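Local coordinates for E3 SUMO-protein ligase SIZ2 (Saccharomyces cerevisiae, PDB 6U75), which acts as a SUMO E3 ligase of the PIAS family, binds zinc and double-stranded DNA, and may direct SUMO attachment to septins, at residues E143-K148 against I233-L238; K9-I14 against K48-Y53; K195-T200 against F243-I248. All coordinates share one frame; numbering follows the deposited sequence.

Overall arrangement
Three contacts are spread along an elongated molecule. Contact 2 lies in the PINIT domain and closes before contact 1 opens; its segments belong to an antiparallel sheet. Contact 1 joins helix 142-150 to a loop of the predicted SP-RING zinc finger, and contact 3 packs strand 197-199 of that finger on helix 242-249. The segments of contacts 1 and 3 alternate along the chain, and the two touch through Leu-146 and Tyr-196; their centres are about 14 Å apart. Contacts 1 and 2 have centres about 20 Å apart, contacts 2 and 3 about 34 Å, on opposite sides of the chain's centre. Contact 1 lies between the other two, where the helix following the PINIT sheet meets the finger.

Contact 1. Residues E143-K148 against I233-L238; sequences EALLGK and IKFDQL
Phe-235 reaches out of its loop to meet Leu-145 on the flank of helix 142-150, and this pair accounts for most of the contact. The CZ end of the ring does the touching: Leu-145 CB lies 3.7 Å from Phe-235 CZ, and the methyl Leu-145 CD2 approaches the same Phe-235 CZ at 3.7 Å. One leucine therefore holds the far end of the ring through its stem and one of its branches. The backbone oxygen Leu-145 O lies in the plane of the ring at its edge, 4.1 Å from Phe-235 CE1. One turn further along the helix, Lys-148 brings the aliphatic part of its chain to the ring edge, where Lys-148 CE is 4.3 Å from Phe-235 CE2. Its amino group stays apart from the neighbouring acid, with Lys-148 NZ 5.4 Å from Asp-236 OD1, so any attraction there is at most long-range.

The aromatic group is aimed at the helix because its CG stands anti to the backbone N (chi1 175°), on a short 3-10 turn spanning 235-237. Further neighbours complete the ring's surroundings. Arg-152 makes a cation-pi contact with the ring and donates from NH1 to the carbonyl oxygens of Phe-235 and Leu-238, while Pro-6, Leu-215 and Ile-149 also pack against the Phe-235 side chain. With an alanine here, Leu-145 would probably lose its aromatic partner and Arg-152 its cation-pi mate, opening a gap between loop and helix.

The arrangement is loop-to-helix aromatic packing, with Lys-148 at the ring edge and Arg-152 in cation-pi contact. It joins helix 142-150, which follows strand 130-139 of the PINIT sheet, to the predicted SP-RING zinc finger.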
loop_
_atom_site.group_PDB
_atom_site.type_symbol
_atom_site.label_atom_id
_atom_site.label_comp_id
_atom_site.label_asym_id
_atom_site.label_seq_id
_atom_site.Cartn_x
_atom_site.Cartn_y
_atom_site.Cartn_z
ATOM N N GLU A 143 -3.194 11.489 0.545
ATOM C CA GLU A 143 -4.195 12.538 0.368
ATOM C C GLU A 143 -4.653 12.632 -1.084
ATOM O O GLU A 143 -5.853 12.764 -1.356
ATOM C CB GLU A 143 -3.637 13.879 0.843
ATOM C CG GLU A 143 -3.395 13.954 2.343
ATOM C CD GLU A 143 -2.718 15.248 2.760
ATOM O OE1 GLU A 143 -1.753 15.660 2.081
ATOM O OE2 GLU A 143 -3.155 15.857 3.761
ATOM N N ALA A 144 -3.715 12.570 -2.032
ATOM C CA ALA A 144 -4.092 12.575 -3.441
ATOM C C ALA A 144 -4.937 11.355 -3.789
ATOM O O ALA A 144 -5.917 11.456 -4.540
ATOM C CB ALA A 144 -2.839 12.626 -4.314
ATOM N N LEU A 145 -4.567 10.189 -3.258
ATOM C CA LEU A 145 -5.354 8.986 -3.508
ATOM C C LEU A 145 -6.747 9.109 -2.903
ATOM O O LEU A 145 -7.730 8.628 -3.481
ATOM C CB LEU A 145 -4.621 7.767 -2.948
ATOM C CG LEU A 145 -3.228 7.515 -3.536
ATOM C CD1 LEU A 145 -2.536 6.379 -2.805
ATOM C CD2 LEU A 145 -3.309 7.215 -5.027
ATOM N N LEU A 146 -6.855 9.754 -1.740
ATOM C CA LEU A 146 -8.169 10.037 -1.175
ATOM C C LEU A 146 -8.971 10.933 -2.107
ATOM O O LEU A 146 -10.178 10.740 -2.279
ATOM C CB LEU A 146 -8.027 10.696 0.195
ATOM C CG LEU A 146 -9.350 11.025 0.891
ATOM C CD1 LEU A 146 -9.990 9.759 1.438
ATOM C CD2 LEU A 146 -9.146 12.049 1.989
ATOM N N GLY A 147 -8.319 11.935 -2.694
ATOM C CA GLY A 147 -9.003 12.767 -3.669
ATOM C C GLY A 147 -9.525 11.955 -4.838
ATOM O O GLY A 147 -10.647 12.166 -5.305
ATOM N N LYS A 148 -8.716 11.013 -5.324
ATOM C CA LYS A 148 -9.177 10.119 -6.383
ATOM C C LYS A 148 -10.404 9.333 -5.937
ATOM O O LYS A 148 -11.387 9.215 -6.678
ATOM C CB LYS A 148 -8.058 9.162 -6.797
ATOM C CG LYS A 148 -6.970 9.798 -7.646
ATOM C CD LYS A 148 -5.979 8.765 -8.169
ATOM C CE LYS A 148 -6.626 7.807 -9.163
ATOM N NZ LYS A 148 -5.626 6.925 -9.830
ATOM N N ILE A 233 -8.636 -6.736 -0.920
ATOM C CA ILE A 233 -9.249 -5.734 -1.776
ATOM C C ILE A 233 -8.147 -4.992 -2.522
ATOM O O ILE A 233 -6.956 -5.184 -2.276
ATOM C CB ILE A 233 -10.135 -4.751 -0.988
ATOM C CG1 ILE A 233 -9.337 -4.090 0.138
ATOM C CG2 ILE A 233 -11.349 -5.472 -0.425
ATOM C CD1 ILE A 233 -10.109 -3.021 0.879
ATOM N N LYS A 234 -8.566 -4.135 -3.449
ATOM C CA LYS A 234 -7.651 -3.369 -4.280
ATOM C C LYS A 234 -8.068 -1.906 -4.269
ATOM O O LYS A 234 -9.220 -1.565 -3.990
ATOM C CB LYS A 234 -7.616 -3.915 -5.714
ATOM C CG LYS A 234 -7.047 -5.327 -5.805
ATOM C CD LYS A 234 -7.819 -6.201 -6.783
ATOM C CE LYS A 234 -7.470 -5.885 -8.226
ATOM N NZ LYS A 234 -8.263 -6.716 -9.176
ATOM N N PHE A 235 -7.101 -1.039 -4.580
ATOM C CA PHE A 235 -7.323 0.398 -4.462
ATOM C C PHE A 235 -8.539 0.849 -5.262
ATOM O O PHE A 235 -9.331 1.672 -4.789
ATOM C CB PHE A 235 -6.075 1.153 -4.917
ATOM C CG PHE A 235 -6.249 2.643 -4.951
ATOM C CD1 PHE A 235 -6.409 3.360 -3.780
ATOM C CD2 PHE A 235 -6.249 3.326 -6.154
ATOM C CE1 PHE A 235 -6.571 4.729 -3.807
ATOM C CE2 PHE A 235 -6.409 4.695 -6.187
ATOM C CZ PHE A 235 -6.570 5.398 -5.012
ATOM N N ASP A 236 -8.707 0.321 -6.475
ATOM C CA ASP A 236 -9.789 0.771 -7.343
ATOM C C ASP A 236 -11.161 0.291 -6.887
ATOM O O ASP A 236 -12.167 0.729 -7.454
ATOM C CB ASP A 236 -9.529 0.308 -8.777
ATOM C CG ASP A 236 -8.292 0.948 -9.379
ATOM O OD1 ASP A 236 -8.013 2.122 -9.057
ATOM O OD2 ASP A 236 -7.598 0.276 -10.170
ATOM N N GLN A 237 -11.232 -0.586 -5.886
ATOM C CA GLN A 237 -12.514 -1.019 -5.345
ATOM C C GLN A 237 -13.027 -0.110 -4.237
ATOM O O GLN A 237 -14.212 -0.184 -3.895
ATOM C CB GLN A 237 -12.409 -2.449 -4.806
ATOM C CG GLN A 237 -12.075 -3.488 -5.861
ATOM C CD GLN A 237 -11.923 -4.879 -5.278
ATOM O OE1 GLN A 237 -12.346 -5.143 -4.153
ATOM N NE2 GLN A 237 -11.310 -5.776 -6.042
ATOM N N LEU A 238 -12.169 0.739 -3.674
ATOM C CA LEU A 238 -12.574 1.601 -2.572
ATOM C C LEU A 238 -13.572 2.646 -3.053
ATOM O O LEU A 238 -13.337 3.330 -4.053
ATOM C CB LEU A 238 -11.354 2.286 -1.961
ATOM C CG LEU A 238 -10.277 1.359 -1.393
ATOM C CD1 LEU A 238 -9.058 2.157 -0.960
ATOM C CD2 LEU A 238 -10.825 0.549 -0.232
#

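Contact 2. Residues K9-I14 against K48-Y53; sequences KPIVQI and KSYKLY
Ile-11 and Tyr-50 meet at one end of this contact, Ile-14 and Leu-52 at the other, within the antiparallel sheet of the PINIT domain. The chain turns a corner at Ile-11, where a classic beta bulge sets both Ile-11 and Val-12 opposite Ile-136. The touching parts, 11-14 and 50-52, run 25° apart in direction. No hydrogen bond joins the two segments; strands 12-21 and 50-58 instead both pair with strand 130-139.

The aliphatic-aromatic packing is the more peripheral. Ile-11 CG1 sits over one face of the Tyr-50 ring, 4.1 Å above the plane and displaced toward the rim, and the two side chains meet at about a right angle. Beyond it Ile-11 CD1 comes 4.1 Å from Tyr-50 OH, so the isoleucine follows the ring out to its hydroxyl end. Leu-43 of helix 38-46 touches both residues and thereby ties the helix to this corner.

The purely aliphatic packing is buried. Leu-52 extends its CG anti to the backbone N (chi1 178°), carrying the methyl branch across to Ile-14, which is also in touch with Asn-40 of the same helix. The chains again cross at about a right angle, and the meeting point is a single branch on a stem: Leu-52 CD1 against Ile-14 CG1 at 3.7 Å.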
loop_
_atom_site.group_PDB
_atom_site.type_symbol
_atom_site.label_atom_id
_atom_site.label_comp_id
_atom_site.label_asym_id
_atom_site.label_seq_id
_atom_site.Cartn_x
_atom_site.Cartn_y
_atom_site.Cartn_z
ATOM N N LYS A 9 4.321 4.652 -9.357
ATOM C CA LYS A 9 4.160 4.126 -10.707
ATOM C C LYS A 9 5.433 4.355 -11.509
ATOM O O LYS A 9 6.071 5.409 -11.375
ATOM C CB LYS A 9 2.967 4.771 -11.426
ATOM C CG LYS A 9 1.618 4.230 -10.971
ATOM C CD LYS A 9 1.385 2.809 -11.476
ATOM C CE LYS A 9 0.365 2.069 -10.626
ATOM N NZ LYS A 9 -0.954 2.757 -10.596
ATOM N N PRO A 10 5.819 3.401 -12.356
ATOM C CA PRO A 10 7.125 3.489 -13.017
ATOM C C PRO A 10 7.149 4.523 -14.131
ATOM O O PRO A 10 6.169 4.713 -14.857
ATOM C CB PRO A 10 7.330 2.076 -13.572
ATOM C CG PRO A 10 5.952 1.584 -13.831
ATOM C CD PRO A 10 5.067 2.205 -12.780
ATOM N N ILE A 11 8.293 5.189 -14.259
ATOM C CA ILE A 11 8.552 6.122 -15.341
ATOM C C ILE A 11 9.627 5.591 -16.280
ATOM O O ILE A 11 9.500 5.701 -17.501
ATOM C CB ILE A 11 8.956 7.500 -14.771
ATOM C CG1 ILE A 11 7.854 8.054 -13.861
ATOM C CG2 ILE A 11 9.278 8.475 -15.895
ATOM C CD1 ILE A 11 6.523 8.270 -14.556
ATOM N N VAL A 12 10.685 5.007 -15.724
ATOM C CA VAL A 12 11.754 4.417 -16.517
ATOM C C VAL A 12 12.560 3.499 -15.611
ATOM O O VAL A 12 12.793 3.805 -14.439
ATOM C CB VAL A 12 12.646 5.506 -17.160
ATOM C CG1 VAL A 12 13.130 6.490 -16.104
ATOM C CG2 VAL A 12 13.823 4.869 -17.881
ATOM N N GLN A 13 12.974 2.364 -16.164
ATOM C CA GLN A 13 13.874 1.464 -15.461
ATOM C C GLN A 13 15.307 1.948 -15.614
ATOM O O GLN A 13 15.712 2.401 -16.688
ATOM C CB GLN A 13 13.739 0.043 -16.005
ATOM C CG GLN A 13 14.570 -0.987 -15.260
ATOM C CD GLN A 13 14.342 -2.395 -15.772
ATOM O OE1 GLN A 13 13.498 -2.625 -16.638
ATOM N NE2 GLN A 13 15.100 -3.345 -15.240
ATOM N N ILE A 14 16.074 1.855 -14.537
ATOM C CA ILE A 14 17.481 2.256 -14.579
ATOM C C ILE A 14 18.299 1.108 -15.168
ATOM O O ILE A 14 18.219 -0.020 -14.657
ATOM C CB ILE A 14 17.979 2.627 -13.186
ATOM C CG1 ILE A 14 17.315 3.920 -12.703
ATOM C CG2 ILE A 14 19.494 2.776 -13.184
ATOM C CD1 ILE A 14 17.727 5.166 -13.471
ATOM N N LYS A 48 8.848 17.058 -8.837
ATOM C CA LYS A 48 9.098 16.848 -7.416
ATOM C C LYS A 48 8.627 15.482 -6.939
ATOM O O LYS A 48 9.095 15.007 -5.898
ATOM C CB LYS A 48 8.408 17.942 -6.597
ATOM C CG LYS A 48 8.733 19.365 -7.046
ATOM C CD LYS A 48 7.505 20.271 -7.002
ATOM C CE LYS A 48 6.471 19.899 -8.064
ATOM N NZ LYS A 48 7.018 19.945 -9.450
ATOM N N SER A 49 7.713 14.843 -7.667
ATOM C CA SER A 49 7.155 13.559 -7.268
ATOM C C SER A 49 7.940 12.373 -7.810
ATOM O O SER A 49 7.519 11.230 -7.605
ATOM C CB SER A 49 5.698 13.455 -7.728
ATOM O OG SER A 49 4.887 14.415 -7.074
ATOM N N TYR A 50 9.058 12.608 -8.492
ATOM C CA TYR A 50 9.864 11.526 -9.041
ATOM C C TYR A 50 10.959 11.143 -8.054
ATOM O O TYR A 50 11.715 12.000 -7.588
ATOM C CB TYR A 50 10.482 11.927 -10.383
ATOM C CG TYR A 50 9.495 12.033 -11.531
ATOM C CD1 TYR A 50 8.142 11.770 -11.348
ATOM C CD2 TYR A 50 9.924 12.388 -12.803
ATOM C CE1 TYR A 50 7.247 11.866 -12.397
ATOM C CE2 TYR A 50 9.037 12.484 -13.857
ATOM C CZ TYR A 50 7.699 12.222 -13.649
ATOM O OH TYR A 50 6.811 12.316 -14.695
ATOM N N LYS A 51 11.039 9.851 -7.747
ATOM C CA LYS A 51 12.038 9.312 -6.839
ATOM C C LYS A 51 12.668 8.074 -7.463
ATOM O O LYS A 51 12.093 7.439 -8.349
ATOM C CB LYS A 51 11.431 8.948 -5.474
ATOM C CG LYS A 51 10.705 10.088 -4.768
ATOM C CD LYS A 51 11.620 11.272 -4.500
ATOM C CE LYS A 51 11.090 12.145 -3.374
ATOM N NZ LYS A 51 11.506 11.632 -2.039
ATOM N N LEU A 52 13.863 7.731 -6.988
ATOM C CA LEU A 52 14.555 6.517 -7.411
ATOM C C LEU A 52 14.325 5.450 -6.349
ATOM O O LEU A 52 14.833 5.561 -5.229
ATOM C CB LEU A 52 16.045 6.774 -7.621
ATOM C CG LEU A 52 16.854 5.536 -8.018
ATOM C CD1 LEU A 52 16.340 4.958 -9.328
ATOM C CD2 LEU A 52 18.336 5.860 -8.121
ATOM N N TYR A 53 13.564 4.417 -6.701
ATOM C CA TYR A 53 13.167 3.375 -5.768
ATOM C C TYR A 53 13.846 2.060 -6.122
ATOM O O TYR A 53 13.869 1.654 -7.292
ATOM C CB TYR A 53 11.645 3.193 -5.766
ATOM C CG TYR A 53 10.888 4.159 -4.877
ATOM C CD1 TYR A 53 11.518 5.250 -4.292
ATOM C CD2 TYR A 53 9.539 3.965 -4.610
ATOM C CE1 TYR A 53 10.825 6.125 -3.477
ATOM C CE2 TYR A 53 8.839 4.835 -3.796
ATOM C CZ TYR A 53 9.485 5.912 -3.232
ATOM O OH TYR A 53 8.790 6.778 -2.422
#

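Contact 3. Residues K195-T200 against F243-I248; sequences KYPAKT and FVDNII
Pro-197 is the hub of this contact: its pyrrolidine ring rests on one side of helix 242-249 and has far more surface buried here than any other residue. Strand 197-199 and helix 243-248 run almost antiparallel, at 169°, with their axes 8.3 Å apart at closest approach. Three helix residues, Val-244, Asp-245 and Ile-248, receive the ring, the first and last one turn apart.

Each part of the proline has its own neighbour. Pro-197 CB meets the methyl Val-244 CG1 at 3.8 Å. The puckered corner, Pro-197 CG, approaches the helix backbone itself, 3.8 Å from Asp-245 N. On the next turn Ile-248 CD1 comes within 3.9 Å of Pro-197 CG, so the same corner touches the backbone and, roughly at right angles to it, the isoleucine tip.

Asp-245 is the polar member of the group, yet it takes part mainly through carbon, with Asp-245 CB 4.0 Å from Pro-197 CG. Its carboxylate stands anti to the backbone N (chi1 180°), which brings Asp-245 OD1 alongside the ring's remaining methylene, 4.2 Å from Pro-197 CD.

The strand is the middle one of the three-stranded antiparallel sheet of the predicted SP-RING finger, and a backbone hydrogen bond ties Pro-197 to Ser-241, just before the helix. The side chain of Val-244 is about 12 Å from the zinc ion held by Cys-203, His-205, Cys-226 and Cys-229, so the packing lies outside the metal site while joining sheet to helix in the same domain.

With no hydrogen bond or salt bridge across the segments, the fit rests on van der Waals contact between a rigid ring and two branched aliphatic chains, the helix backbone and an aspartate's carbon stem, and so on shape rather than directed bonding.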
loop_
_atom_site.group_PDB
_atom_site.type_symbol
_atom_site.label_atom_id
_atom_site.label_comp_id
_atom_site.label_asym_id
_atom_site.label_seq_id
_atom_site.Cartn_x
_atom_site.Cartn_y
_atom_site.Cartn_z
ATOM N N LYS A 195 -14.208 10.239 8.888
ATOM C CA LYS A 195 -14.464 11.375 8.013
ATOM C C LYS A 195 -14.800 10.956 6.591
ATOM O O LYS A 195 -15.598 11.629 5.930
ATOM C CB LYS A 195 -13.252 12.315 7.991
ATOM C CG LYS A 195 -13.014 13.037 9.312
ATOM C CD LYS A 195 -12.482 14.451 9.106
ATOM C CE LYS A 195 -10.976 14.473 8.910
ATOM N NZ LYS A 195 -10.248 14.256 10.192
ATOM N N TYR A 196 -14.223 9.855 6.113
ATOM C CA TYR A 196 -14.444 9.353 4.758
ATOM C C TYR A 196 -14.812 7.875 4.837
ATOM O O TYR A 196 -14.005 6.999 4.504
ATOM C CB TYR A 196 -13.203 9.563 3.891
ATOM C CG TYR A 196 -12.542 10.910 4.080
ATOM C CD1 TYR A 196 -13.075 12.056 3.503
ATOM C CD2 TYR A 196 -11.380 11.036 4.829
ATOM C CE1 TYR A 196 -12.472 13.288 3.670
ATOM C CE2 TYR A 196 -10.769 12.264 5.002
ATOM C CZ TYR A 196 -11.320 13.386 4.420
ATOM O OH TYR A 196 -10.717 14.611 4.587
ATOM N N PRO A 197 -16.031 7.562 5.276
ATOM C CA PRO A 197 -16.419 6.151 5.444
ATOM C C PRO A 197 -16.479 5.445 4.099
ATOM O O PRO A 197 -17.290 5.791 3.239
ATOM C CB PRO A 197 -17.799 6.238 6.105
ATOM C CG PRO A 197 -18.327 7.568 5.697
ATOM C CD PRO A 197 -17.136 8.480 5.601
ATOM N N ALA A 198 -15.619 4.444 3.925
ATOM C CA ALA A 198 -15.463 3.765 2.649
ATOM C C ALA A 198 -15.455 2.258 2.850
ATOM O O ALA A 198 -15.297 1.751 3.964
ATOM C CB ALA A 198 -14.171 4.195 1.939
ATOM N N LYS A 199 -15.630 1.547 1.737
ATOM C CA LYS A 199 -15.548 0.094 1.700
ATOM C C LYS A 199 -15.547 -0.347 0.241
ATOM O O LYS A 199 -15.192 0.441 -0.642
ATOM C CB LYS A 199 -16.701 -0.543 2.478
ATOM C CG LYS A 199 -18.080 -0.294 1.890
ATOM C CD LYS A 199 -19.160 -0.985 2.707
ATOM C CE LYS A 199 -20.496 -0.980 1.981
ATOM N NZ LYS A 199 -21.560 -1.667 2.763
ATOM N N THR A 200 -15.939 -1.589 -0.028
ATOM C CA THR A 200 -16.015 -2.095 -1.389
ATOM C C THR A 200 -17.365 -2.759 -1.612
ATOM O O THR A 200 -18.021 -3.215 -0.673
ATOM C CB THR A 200 -14.893 -3.102 -1.687
ATOM O OG1 THR A 200 -15.128 -4.315 -0.964
ATOM C CG2 THR A 200 -13.540 -2.532 -1.288
ATOM N N PHE A 243 -24.624 5.943 2.744
ATOM C CA PHE A 243 -25.480 5.745 3.910
ATOM C C PHE A 243 -24.780 6.197 5.188
ATOM O O PHE A 243 -25.277 7.067 5.917
ATOM C CB PHE A 243 -25.883 4.269 3.996
ATOM C CG PHE A 243 -26.985 3.991 4.977
ATOM C CD1 PHE A 243 -28.270 4.455 4.749
ATOM C CD2 PHE A 243 -26.742 3.242 6.118
ATOM C CE1 PHE A 243 -29.287 4.193 5.647
ATOM C CE2 PHE A 243 -27.756 2.975 7.018
ATOM C CZ PHE A 243 -29.029 3.451 6.782
ATOM N N VAL A 244 -23.613 5.613 5.474
ATOM C CA VAL A 244 -22.872 5.980 6.677
ATOM C C VAL A 244 -22.443 7.440 6.611
ATOM O O VAL A 244 -22.412 8.140 7.628
ATOM C CB VAL A 244 -21.662 5.045 6.864
ATOM C CG1 VAL A 244 -20.928 5.382 8.154
ATOM C CG2 VAL A 244 -22.104 3.590 6.856
ATOM N N ASP A 245 -22.098 7.919 5.414
ATOM C CA ASP A 245 -21.696 9.314 5.271
ATOM C C ASP A 245 -22.826 10.254 5.670
ATOM O O ASP A 245 -22.606 11.234 6.393
ATOM C CB ASP A 245 -21.252 9.584 3.833
ATOM C CG ASP A 245 -20.818 11.018 3.618
ATOM O OD1 ASP A 245 -19.755 11.404 4.150
ATOM O OD2 ASP A 245 -21.539 11.759 2.917
ATOM N N ASN A 246 -24.047 9.970 5.213
ATOM C CA ASN A 246 -25.182 10.809 5.578
ATOM C C ASN A 246 -25.501 10.687 7.061
ATOM O O ASN A 246 -25.877 11.674 7.703
ATOM C CB ASN A 246 -26.403 10.439 4.736
ATOM C CG ASN A 246 -26.188 10.692 3.258
ATOM O OD1 ASN A 246 -25.262 11.402 2.866
ATOM N ND2 ASN A 246 -27.049 10.115 2.427
ATOM N N ILE A 247 -25.358 9.486 7.626
ATOM C CA ILE A 247 -25.585 9.331 9.062
ATOM C C ILE A 247 -24.600 10.189 9.847
ATOM O O ILE A 247 -24.964 10.823 10.844
ATOM C CB ILE A 247 -25.497 7.849 9.468
ATOM C CG1 ILE A 247 -26.677 7.077 8.875
ATOM C CG2 ILE A 247 -25.468 7.714 10.993
ATOM C CD1 ILE A 247 -26.701 5.605 9.231
ATOM N N ILE A 248 -23.341 10.227 9.407
ATOM C CA ILE A 248 -22.334 11.011 10.116
ATOM C C ILE A 248 -22.605 12.501 9.956
ATOM O O ILE A 248 -22.532 13.267 10.925
ATOM C CB ILE A 248 -20.923 10.641 9.625
ATOM C CG1 ILE A 248 -20.588 9.197 10.001
ATOM C CG2 ILE A 248 -19.892 11.600 10.211
ATOM C CD1 ILE A 248 -19.335 8.667 9.336
#